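Local coordinates for protein RavA (Legionella pneumophila str. Paris, PDB 6WO6) that is a bacterial effector of unknown biochemical activity that probably acts inside the host cell during Legionella infection, at residues 89-94 with 124-129; 114-119 with 155-160; 47-52 with 79-84. The protein carries 2 engineered substitutions. All coordinates share one frame; numbering follows the deposited sequence.

Interaction 1: residues 89-94 with 124-129; sequences KRIISL and IDVLTN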
loop_
_atom_site.group_PDB
_atom_site.type_symbol
_atom_site.label_atom_id
_atom_site.label_comp_id
_atom_site.label_asym_id
_atom_site.label_seq_id
_atom_site.Cartn_x
_atom_site.Cartn_y
_atom_site.Cartn_z
ATOM N N LYS A 89 1.558 -11.429 -20.170
ATOM C CA LYS A 89 0.289 -10.714 -20.231
ATOM C C LYS A 89 -0.482 -10.864 -18.927
ATOM O O LYS A 89 -0.994 -9.880 -18.378
ATOM C CB LYS A 89 -0.539 -11.224 -21.413
ATOM C CG LYS A 89 -1.897 -10.559 -21.570
ATOM C CD LYS A 89 -1.743 -9.075 -21.858
ATOM C CE LYS A 89 -2.591 -8.235 -20.913
ATOM N NZ LYS A 89 -2.151 -6.810 -20.899
ATOM N N ARG A 90 -0.563 -12.091 -18.404
ATOM C CA ARG A 90 -1.314 -12.312 -17.176
ATOM C C ARG A 90 -0.642 -11.662 -15.974
ATOM O O ARG A 90 -1.333 -11.226 -15.047
ATOM C CB ARG A 90 -1.506 -13.809 -16.937
ATOM C CG ARG A 90 -2.401 -14.472 -17.966
ATOM C CD ARG A 90 -2.574 -15.950 -17.686
ATOM N NE ARG A 90 -3.315 -16.609 -18.756
ATOM C CZ ARG A 90 -3.618 -17.901 -18.769
ATOM N NH1 ARG A 90 -3.242 -18.681 -17.765
ATOM N NH2 ARG A 90 -4.297 -18.415 -19.786
ATOM N N ILE A 91 0.691 -11.578 -15.963
ATOM C CA ILE A 91 1.345 -10.904 -14.846
ATOM C C ILE A 91 1.168 -9.392 -14.946
ATOM O O ILE A 91 0.855 -8.725 -13.954
ATOM C CB ILE A 91 2.829 -11.301 -14.767
ATOM C CG1 ILE A 91 2.959 -12.741 -14.270
ATOM C CG2 ILE A 91 3.589 -10.346 -13.856
ATOM C CD1 ILE A 91 4.380 -13.261 -14.267
ATOM N N ILE A 92 1.349 -8.826 -16.142
ATOM C CA ILE A 92 1.299 -7.375 -16.292
ATOM C C ILE A 92 -0.127 -6.853 -16.158
ATOM O O ILE A 92 -0.340 -5.720 -15.707
ATOM C CB ILE A 92 1.954 -6.974 -17.630
ATOM C CG1 ILE A 92 3.465 -6.811 -17.445
ATOM C CG2 ILE A 92 1.335 -5.711 -18.212
ATOM C CD1 ILE A 92 3.841 -5.878 -16.312
ATOM N N SER A 93 -1.130 -7.668 -16.498
ATOM C CA SER A 93 -2.513 -7.239 -16.332
ATOM C C SER A 93 -2.900 -7.047 -14.871
ATOM O O SER A 93 -3.985 -6.521 -14.603
ATOM C CB SER A 93 -3.461 -8.240 -16.995
ATOM O OG SER A 93 -3.347 -9.521 -16.403
ATOM N N LEU A 94 -2.052 -7.464 -13.927
ATOM C CA LEU A 94 -2.271 -7.100 -12.532
ATOM C C LEU A 94 -2.133 -5.598 -12.326
ATOM O O LEU A 94 -2.817 -5.023 -11.471
ATOM C CB LEU A 94 -1.293 -7.849 -11.626
ATOM C CG LEU A 94 -1.384 -9.375 -11.576
ATOM C CD1 LEU A 94 -0.237 -9.951 -10.760
ATOM C CD2 LEU A 94 -2.718 -9.821 -11.005
ATOM N N ILE A 124 9.640 -14.648 -12.876
ATOM C CA ILE A 124 10.436 -13.856 -11.941
ATOM C C ILE A 124 11.059 -12.658 -12.646
ATOM O O ILE A 124 11.185 -11.574 -12.061
ATOM C CB ILE A 124 11.504 -14.740 -11.271
ATOM C CG1 ILE A 124 10.844 -15.901 -10.529
ATOM C CG2 ILE A 124 12.362 -13.918 -10.326
ATOM C CD1 ILE A 124 9.866 -15.464 -9.462
ATOM N N ASP A 125 11.454 -12.825 -13.912
ATOM C CA ASP A 125 12.053 -11.713 -14.648
ATOM C C ASP A 125 11.024 -10.632 -14.964
ATOM O O ASP A 125 11.342 -9.438 -14.934
ATOM C CB ASP A 125 12.710 -12.222 -15.930
ATOM C CG ASP A 125 13.943 -13.061 -15.654
ATOM O OD1 ASP A 125 14.593 -12.825 -14.615
ATOM O OD2 ASP A 125 14.261 -13.953 -16.472
ATOM N N VAL A 126 9.789 -11.030 -15.275
ATOM C CA VAL A 126 8.728 -10.047 -15.479
ATOM C C VAL A 126 8.393 -9.348 -14.167
ATOM O O VAL A 126 8.118 -8.141 -14.140
ATOM C CB VAL A 126 7.486 -10.714 -16.102
ATOM C CG1 VAL A 126 6.332 -9.729 -16.186
ATOM C CG2 VAL A 126 7.811 -11.243 -17.484
ATOM N N LEU A 127 8.429 -10.088 -13.056
ATOM C CA LEU A 127 8.134 -9.495 -11.757
ATOM C C LEU A 127 9.233 -8.549 -11.297
ATOM O O LEU A 127 8.973 -7.654 -10.484
ATOM C CB LEU A 127 7.924 -10.593 -10.716
ATOM C CG LEU A 127 6.627 -11.391 -10.825
ATOM C CD1 LEU A 127 6.643 -12.582 -9.885
ATOM C CD2 LEU A 127 5.434 -10.499 -10.533
ATOM N N THR A 128 10.456 -8.728 -11.795
ATOM C CA THR A 128 11.584 -7.932 -11.326
ATOM C C THR A 128 11.328 -6.445 -11.541
ATOM O O THR A 128 10.962 -6.018 -12.640
ATOM C CB THR A 128 12.864 -8.372 -12.040
ATOM O OG1 THR A 128 13.320 -9.606 -11.471
ATOM C CG2 THR A 128 13.957 -7.325 -11.897
ATOM N N ASN A 129 11.515 -5.665 -10.473
ATOM C CA ASN A 129 11.277 -4.225 -10.401
ATOM C C ASN A 129 9.798 -3.862 -10.458
ATOM O O ASN A 129 9.463 -2.681 -10.619
ATOM C CB ASN A 129 12.036 -3.454 -11.490
ATOM C CG ASN A 129 13.535 -3.472 -11.273
ATOM O OD1 ASN A 129 14.007 -3.676 -10.155
ATOM N ND2 ASN A 129 14.292 -3.255 -12.342
#

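Interaction 2: residues 114-119 with 155-160; sequences ELFNNF and NNIFPQ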
loop_
_atom_site.group_PDB
_atom_site.type_symbol
_atom_site.label_atom_id
_atom_site.label_comp_id
_atom_site.label_asym_id
_atom_site.label_seq_id
_atom_site.Cartn_x
_atom_site.Cartn_y
_atom_site.Cartn_z
ATOM N N GLU A 114 1.521 -25.353 -14.009
ATOM C CA GLU A 114 2.593 -25.782 -14.900
ATOM C C GLU A 114 3.013 -24.686 -15.872
ATOM O O GLU A 114 4.168 -24.669 -16.308
ATOM C CB GLU A 114 2.185 -27.047 -15.663
ATOM C CG GLU A 114 1.120 -26.845 -16.726
ATOM C CD GLU A 114 0.898 -28.088 -17.565
ATOM O OE1 GLU A 114 1.582 -29.104 -17.315
ATOM O OE2 GLU A 114 0.044 -28.047 -18.475
ATOM N N LEU A 115 2.112 -23.765 -16.220
ATOM C CA LEU A 115 2.508 -22.645 -17.070
ATOM C C LEU A 115 3.551 -21.779 -16.372
ATOM O O LEU A 115 4.576 -21.420 -16.965
ATOM C CB LEU A 115 1.286 -21.811 -17.460
ATOM C CG LEU A 115 1.586 -20.547 -18.271
ATOM C CD1 LEU A 115 2.297 -20.904 -19.565
ATOM C CD2 LEU A 115 0.319 -19.756 -18.555
ATOM N N PHE A 116 3.307 -21.438 -15.105
ATOM C CA PHE A 116 4.258 -20.666 -14.315
ATOM C C PHE A 116 5.311 -21.537 -13.641
ATOM O O PHE A 116 6.167 -21.007 -12.925
ATOM C CB PHE A 116 3.513 -19.830 -13.269
ATOM C CG PHE A 116 2.747 -18.678 -13.854
ATOM C CD1 PHE A 116 1.477 -18.867 -14.371
ATOM C CD2 PHE A 116 3.300 -17.410 -13.900
ATOM C CE1 PHE A 116 0.773 -17.814 -14.918
ATOM C CE2 PHE A 116 2.599 -16.353 -14.445
ATOM C CZ PHE A 116 1.333 -16.556 -14.955
ATOM N N ASN A 117 5.266 -22.852 -13.846
ATOM C CA ASN A 117 6.329 -23.743 -13.404
ATOM C C ASN A 117 7.374 -23.954 -14.494
ATOM O O ASN A 117 8.576 -23.988 -14.204
ATOM C CB ASN A 117 5.738 -25.089 -12.973
ATOM C CG ASN A 117 6.777 -26.023 -12.383
ATOM O OD1 ASN A 117 7.718 -25.586 -11.721
ATOM N ND2 ASN A 117 6.609 -27.319 -12.624
ATOM N N ASN A 118 6.933 -24.091 -15.747
ATOM C CA ASN A 118 7.866 -24.189 -16.863
ATOM C C ASN A 118 8.545 -22.852 -17.129
ATOM O O ASN A 118 9.758 -22.799 -17.364
ATOM C CB ASN A 118 7.136 -24.675 -18.117
ATOM C CG ASN A 118 6.603 -26.087 -17.973
ATOM O OD1 ASN A 118 7.277 -26.968 -17.439
ATOM N ND2 ASN A 118 5.384 -26.311 -18.452
ATOM N N PHE A 119 7.778 -21.763 -17.096
ATOM C CA PHE A 119 8.289 -20.416 -17.342
ATOM C C PHE A 119 8.494 -19.647 -16.046
ATOM O O PHE A 119 8.180 -18.455 -15.964
ATOM C CB PHE A 119 7.346 -19.656 -18.270
ATOM C CG PHE A 119 7.244 -20.242 -19.650
ATOM C CD1 PHE A 119 6.350 -21.266 -19.919
ATOM C CD2 PHE A 119 8.034 -19.760 -20.682
ATOM C CE1 PHE A 119 6.252 -21.805 -21.190
ATOM C CE2 PHE A 119 7.939 -20.293 -21.958
ATOM C CZ PHE A 119 7.047 -21.317 -22.212
ATOM N N ASN A 155 2.290 -17.851 -2.613
ATOM C CA ASN A 155 3.368 -18.635 -2.028
ATOM C C ASN A 155 3.516 -19.997 -2.694
ATOM O O ASN A 155 4.612 -20.570 -2.667
ATOM C CB ASN A 155 3.142 -18.794 -0.525
ATOM C CG ASN A 155 3.327 -17.487 0.230
ATOM O OD1 ASN A 155 4.368 -16.836 0.123
ATOM N ND2 ASN A 155 2.309 -17.090 0.986
ATOM N N ASN A 156 2.449 -20.519 -3.307
ATOM C CA ASN A 156 2.544 -21.820 -3.957
ATOM C C ASN A 156 3.203 -21.721 -5.323
ATOM O O ASN A 156 3.913 -22.647 -5.731
ATOM C CB ASN A 156 1.157 -22.452 -4.087
ATOM C CG ASN A 156 0.555 -22.821 -2.746
ATOM O OD1 ASN A 156 1.274 -23.055 -1.773
ATOM N ND2 ASN A 156 -0.772 -22.881 -2.687
ATOM N N ILE A 157 2.994 -20.615 -6.031
ATOM C CA ILE A 157 3.505 -20.473 -7.390
ATOM C C ILE A 157 4.880 -19.818 -7.408
ATOM O O ILE A 157 5.743 -20.200 -8.200
ATOM C CB ILE A 157 2.491 -19.690 -8.243
ATOM C CG1 ILE A 157 1.218 -20.521 -8.431
ATOM C CG2 ILE A 157 3.097 -19.309 -9.586
ATOM C CD1 ILE A 157 0.142 -19.831 -9.233
ATOM N N PHE A 158 5.114 -18.838 -6.534
ATOM C CA PHE A 158 6.389 -18.128 -6.451
ATOM C C PHE A 158 7.004 -18.353 -5.073
ATOM O O PHE A 158 7.134 -17.414 -4.277
ATOM C CB PHE A 158 6.207 -16.638 -6.730
ATOM C CG PHE A 158 5.507 -16.345 -8.025
ATOM C CD1 PHE A 158 6.097 -16.671 -9.236
ATOM C CD2 PHE A 158 4.263 -15.739 -8.034
ATOM C CE1 PHE A 158 5.453 -16.403 -10.431
ATOM C CE2 PHE A 158 3.614 -15.468 -9.228
ATOM C CZ PHE A 158 4.212 -15.800 -10.427
ATOM N N PRO A 159 7.414 -19.584 -4.768
ATOM C CA PRO A 159 7.866 -19.891 -3.405
ATOM C C PRO A 159 9.233 -19.284 -3.122
ATOM O O PRO A 159 10.157 -19.392 -3.933
ATOM C CB PRO A 159 7.913 -21.422 -3.388
ATOM C CG PRO A 159 8.211 -21.783 -4.802
ATOM C CD PRO A 159 7.555 -20.741 -5.668
ATOM N N GLN A 160 9.347 -18.645 -1.955
ATOM C CA GLN A 160 10.587 -18.018 -1.496
ATOM C C GLN A 160 11.082 -16.979 -2.500
ATOM O O GLN A 160 12.254 -16.956 -2.876
ATOM C CB GLN A 160 11.665 -19.067 -1.212
ATOM C CG GLN A 160 11.248 -20.131 -0.206
ATOM C CD GLN A 160 10.987 -19.560 1.173
ATOM O OE1 GLN A 160 11.484 -18.490 1.519
ATOM N NE2 GLN A 160 10.203 -20.274 1.969
#

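Interaction 3: residues 47-52 with 79-84; sequences RLVLEC and SFLFQA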
loop_
_atom_site.group_PDB
_atom_site.type_symbol
_atom_site.label_atom_id
_atom_site.label_comp_id
_atom_site.label_asym_id
_atom_site.label_seq_id
_atom_site.Cartn_x
_atom_site.Cartn_y
_atom_site.Cartn_z
ATOM N N ARG A 47 13.228 -14.393 -23.695
ATOM C CA ARG A 47 13.878 -13.109 -23.952
ATOM C C ARG A 47 13.049 -12.250 -24.903
ATOM O O ARG A 47 12.875 -11.042 -24.682
ATOM C CB ARG A 47 15.279 -13.334 -24.516
ATOM C CG ARG A 47 16.213 -14.090 -23.586
ATOM C CD ARG A 47 17.508 -14.409 -24.299
ATOM N NE ARG A 47 18.090 -13.213 -24.898
ATOM C CZ ARG A 47 18.861 -13.220 -25.979
ATOM N NH1 ARG A 47 19.137 -14.363 -26.593
ATOM N NH2 ARG A 47 19.347 -12.083 -26.454
ATOM N N LEU A 48 12.532 -12.868 -25.968
ATOM C CA LEU A 48 11.690 -12.174 -26.932
ATOM C C LEU A 48 10.498 -11.513 -26.252
ATOM O O LEU A 48 10.133 -10.378 -26.580
ATOM C CB LEU A 48 11.243 -13.180 -27.997
ATOM C CG LEU A 48 10.389 -12.822 -29.211
ATOM C CD1 LEU A 48 10.872 -11.556 -29.852
ATOM C CD2 LEU A 48 10.449 -13.966 -30.215
ATOM N N VAL A 49 9.892 -12.201 -25.284
ATOM C CA VAL A 49 8.731 -11.637 -24.603
ATOM C C VAL A 49 9.148 -10.596 -23.565
ATOM O O VAL A 49 8.434 -9.608 -23.349
ATOM C CB VAL A 49 7.890 -12.775 -23.991
ATOM C CG1 VAL A 49 7.250 -12.352 -22.687
ATOM C CG2 VAL A 49 6.821 -13.216 -24.974
ATOM N N LEU A 50 10.307 -10.778 -22.926
ATOM C CA LEU A 50 10.785 -9.794 -21.959
ATOM C C LEU A 50 11.034 -8.449 -22.624
ATOM O O LEU A 50 10.577 -7.409 -22.135
ATOM C CB LEU A 50 12.059 -10.297 -21.280
ATOM C CG LEU A 50 11.872 -11.153 -20.030
ATOM C CD1 LEU A 50 13.134 -11.942 -19.726
ATOM C CD2 LEU A 50 11.497 -10.276 -18.848
ATOM N N GLU A 51 11.749 -8.447 -23.752
ATOM C CA GLU A 51 12.120 -7.184 -24.381
ATOM C C GLU A 51 10.941 -6.439 -24.995
ATOM O O GLU A 51 11.093 -5.263 -25.342
ATOM C CB GLU A 51 13.183 -7.417 -25.448
ATOM C CG GLU A 51 14.513 -7.882 -24.896
ATOM C CD GLU A 51 15.594 -7.884 -25.951
ATOM O OE1 GLU A 51 16.770 -8.112 -25.598
ATOM O OE2 GLU A 51 15.262 -7.649 -27.134
ATOM N N CYS A 52 9.785 -7.077 -25.138
ATOM C CA CYS A 52 8.628 -6.420 -25.734
ATOM C C CYS A 52 8.016 -5.435 -24.747
ATOM O O CYS A 52 7.585 -5.848 -23.665
ATOM C CB CYS A 52 7.593 -7.452 -26.150
ATOM S SG CYS A 52 6.034 -6.747 -26.705
ATOM N N SER A 79 4.459 -22.544 -29.942
ATOM C CA SER A 79 3.906 -22.932 -28.647
ATOM C C SER A 79 4.641 -22.232 -27.508
ATOM O O SER A 79 4.016 -21.648 -26.609
ATOM C CB SER A 79 3.980 -24.451 -28.491
ATOM O OG SER A 79 3.481 -24.868 -27.233
ATOM N N PHE A 80 5.977 -22.281 -27.534
ATOM C CA PHE A 80 6.774 -21.609 -26.514
ATOM C C PHE A 80 6.504 -20.109 -26.501
ATOM O O PHE A 80 6.323 -19.511 -25.431
ATOM C CB PHE A 80 8.261 -21.875 -26.750
ATOM C CG PHE A 80 8.684 -23.283 -26.451
ATOM C CD1 PHE A 80 8.583 -24.273 -27.417
ATOM C CD2 PHE A 80 9.193 -23.618 -25.207
ATOM C CE1 PHE A 80 8.976 -25.573 -27.146
ATOM C CE2 PHE A 80 9.588 -24.914 -24.929
ATOM C CZ PHE A 80 9.481 -25.893 -25.900
ATOM N N LEU A 81 6.471 -19.484 -27.682
ATOM C CA LEU A 81 6.276 -18.039 -27.736
ATOM C C LEU A 81 4.904 -17.643 -27.205
ATOM O O LEU A 81 4.776 -16.647 -26.479
ATOM C CB LEU A 81 6.471 -17.532 -29.165
ATOM C CG LEU A 81 6.617 -16.012 -29.267
ATOM C CD1 LEU A 81 7.786 -15.549 -28.416
ATOM C CD2 LEU A 81 6.786 -15.563 -30.710
ATOM N N PHE A 82 3.866 -18.414 -27.541
ATOM C CA PHE A 82 2.530 -18.079 -27.061
ATOM C C PHE A 82 2.421 -18.268 -25.553
ATOM O O PHE A 82 1.807 -17.444 -24.865
ATOM C CB PHE A 82 1.474 -18.913 -27.784
ATOM C CG PHE A 82 0.071 -18.438 -27.545
ATOM C CD1 PHE A 82 -0.390 -17.277 -28.147
ATOM C CD2 PHE A 82 -0.783 -19.142 -26.713
ATOM C CE1 PHE A 82 -1.678 -16.828 -27.929
ATOM C CE2 PHE A 82 -2.074 -18.700 -26.491
ATOM C CZ PHE A 82 -2.522 -17.540 -27.099
ATOM N N GLN A 83 3.016 -19.340 -25.017
ATOM C CA GLN A 83 2.991 -19.531 -23.568
ATOM C C GLN A 83 3.734 -18.407 -22.849
ATOM O O GLN A 83 3.297 -17.941 -21.787
ATOM C CB GLN A 83 3.579 -20.894 -23.208
ATOM C CG GLN A 83 2.680 -22.069 -23.563
ATOM C CD GLN A 83 3.331 -23.412 -23.273
ATOM O OE1 GLN A 83 3.052 -24.044 -22.254
ATOM N NE2 GLN A 83 4.198 -23.855 -24.176
ATOM N N ALA A 84 4.856 -17.952 -23.415
ATOM C CA ALA A 84 5.597 -16.854 -22.802
ATOM C C ALA A 84 4.787 -15.560 -22.825
ATOM O O ALA A 84 4.749 -14.821 -21.825
ATOM C CB ALA A 84 6.936 -16.665 -23.512
#

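Interaction 1: residues 89-94 with 124-129
Ile-91 pushes its CG2 methyl into the shallow hollow between Val-126 and Leu-127, and this one bump makes two of the three side-chain contacts between 89-94 and 124-129. On one flank it meets Val-126 CG1, with Ile-91 CG2 3.7 Å away; on the other it meets Leu-127, whose CD2 lies 3.8 Å from Ile-91 CG2. The branch stands anti to its own backbone N, while chi1 of -72° swings CG1 away beside that nitrogen. Leu-127 crosses Ile-91 at about a right angle and meets it with the CD2 methyl.

Val-126 CG1 in turn fills the notch between Ile-91 and its neighbour Ile-92. The touch on Ile-92 is the longer one, its CG1 coming to 4.3 Å from Val-126 CG1. The example illustrates how the last turns of two helices, 77-92 and 120-127, pack in an all-helical fold: branched aliphatic side chains interlock, the nearest CA atoms, those of Ile-91 and Val-126, being 7.5 Å apart. Leu-50 of helix 38-51 adds to the packing of Val-126, and Ile-134 of the following helix touches both Leu-127 and Leu-94. Just past Val-126, Thr-128 folds its hydroxyl back on the helix end, OG1 donating to Ile-124 O at 3.0 Å.

Interaction 2: residues 114-119 with 155-160
An aromatic and aliphatic cluster between the short helix 115-118 and the end of helix 147-157, two elements of the all-helical fold, brings Phe-116 of the first against Ile-157 and Phe-158 of the second. Phe-116 supplies two separate points of touch. Its stem comes first: the CB atom lies 3.7 Å from Ile-157 CG2. Its ring then reaches on to the second aromatic, with Phe-116 CD2 3.9 Å from Phe-158 CZ. The two phenylalanine side chains cross obliquely, and the touch is plain van der Waals contact between CD2 and CZ.

Ile-157 CG2 does double duty. Besides meeting the Phe-116 stem, it lies 3.7 Å above the plane of the Phe-158 ring and over its centre, and the methyl fills the corner between the two aromatics. A chi1 of -67° sets CG1 next to the isoleucine's backbone N, which leaves CG2, on the carbonyl side, as the methyl turned to both phenylalanines.

The contact shows how a helix end can be used in packing: Phe-158 is the first residue to leave helical geometry after 147-157, and its ring lies with one face over the methyl of the isoleucine next to it. The Phe-158 ring also packs against helix 120-127, touching Ala-123, Ile-124 and Leu-127. Phe-116 is enclosed further by a ring stack with Phe-111 and by Val-87 of helix 77-92. Its backbone is busy too, Phe-116 O accepting a hydrogen bond from Asn-120 ND2 as the chain enters the next helix. Phe-119 takes the N-cap position of that helix, and its backbone N bonds to Leu-115 O at 3.2 Å.

Interaction 3: residues 47-52 with 79-84
Leu-81 and Ala-84, one turn apart on helix 77-92, receive Leu-48 and Val-49 from helix 38-51 in an entirely apolar meeting of side chains. Followed from its start, the segment 79-84 begins with Ser-79, whose carbonyl O accepts two bonds from Gln-83, the ordinary helical one from its N at 3.0 Å and a weak one from NE2.

Leu-81 comes next and makes the leucine half of the contact. Its CG stands anti to the backbone N (chi1 -166°), a turn that brings the end of the side chain closer to 47-52 than its stem would suggest. Leu-81 CD1 meets Leu-48 CD2 at 3.6 Å. The two leucines cross at about a right angle, and Leu-48 CD2 faces both methyls of Leu-81, CD1 being the nearer. The same Leu-81 CD1 also brushes Val-49 CG2, at 4.3 Å.

Gln-83 packs elsewhere, against Phe-119, before the segment ends at Ala-84. Here the small side chain lets the backbones come near, with 6.3 Å between the CA atoms of Val-49 and Ala-84. The valine lies on the alanine: Val-49 CG2 rests on Ala-84 CB at 3.7 Å, and its other methyl, CG1, lies against Ala-84 O. One turn further on, Lys-88 NZ bonds to Val-49 O and Cys-52 O, placing a positive charge at the C-terminal end of helix 38-51, where it probably balances the partial negative charge of the last carbonyls.

The segment axes pass 9.6 Å apart at 36°. Helices 38-51 and 77-92 thus run in the same general direction, and helix 54-66, between them in sequence, touches the first through Phe-60 and the second through Ile-64, as in a helical bundle.

In the fold
All three contacts are buried and apolar, yet they differ in what fills the space: branched aliphatic methyls in interaction 1, two aromatic rings and an isoleucine methyl in interaction 2, and leucine pairing beside a close alanine contact in interaction 3. Helix 77-92 serves interactions 1 and 3, while helices 115-118 and 120-127, consecutive in the chain, carry interactions 2 and 1. The contacts merge at their borders. Ile-91 CD1 packs on Phe-116 CE2 at 3.6 Å, Leu-50 CD2 meets Asp-125 CB, and Leu-115 CD1 lies against Gln-83 O. Partial exposure appears at Ile-92 and Ile-157, whereas every touching residue of interaction 3 is buried.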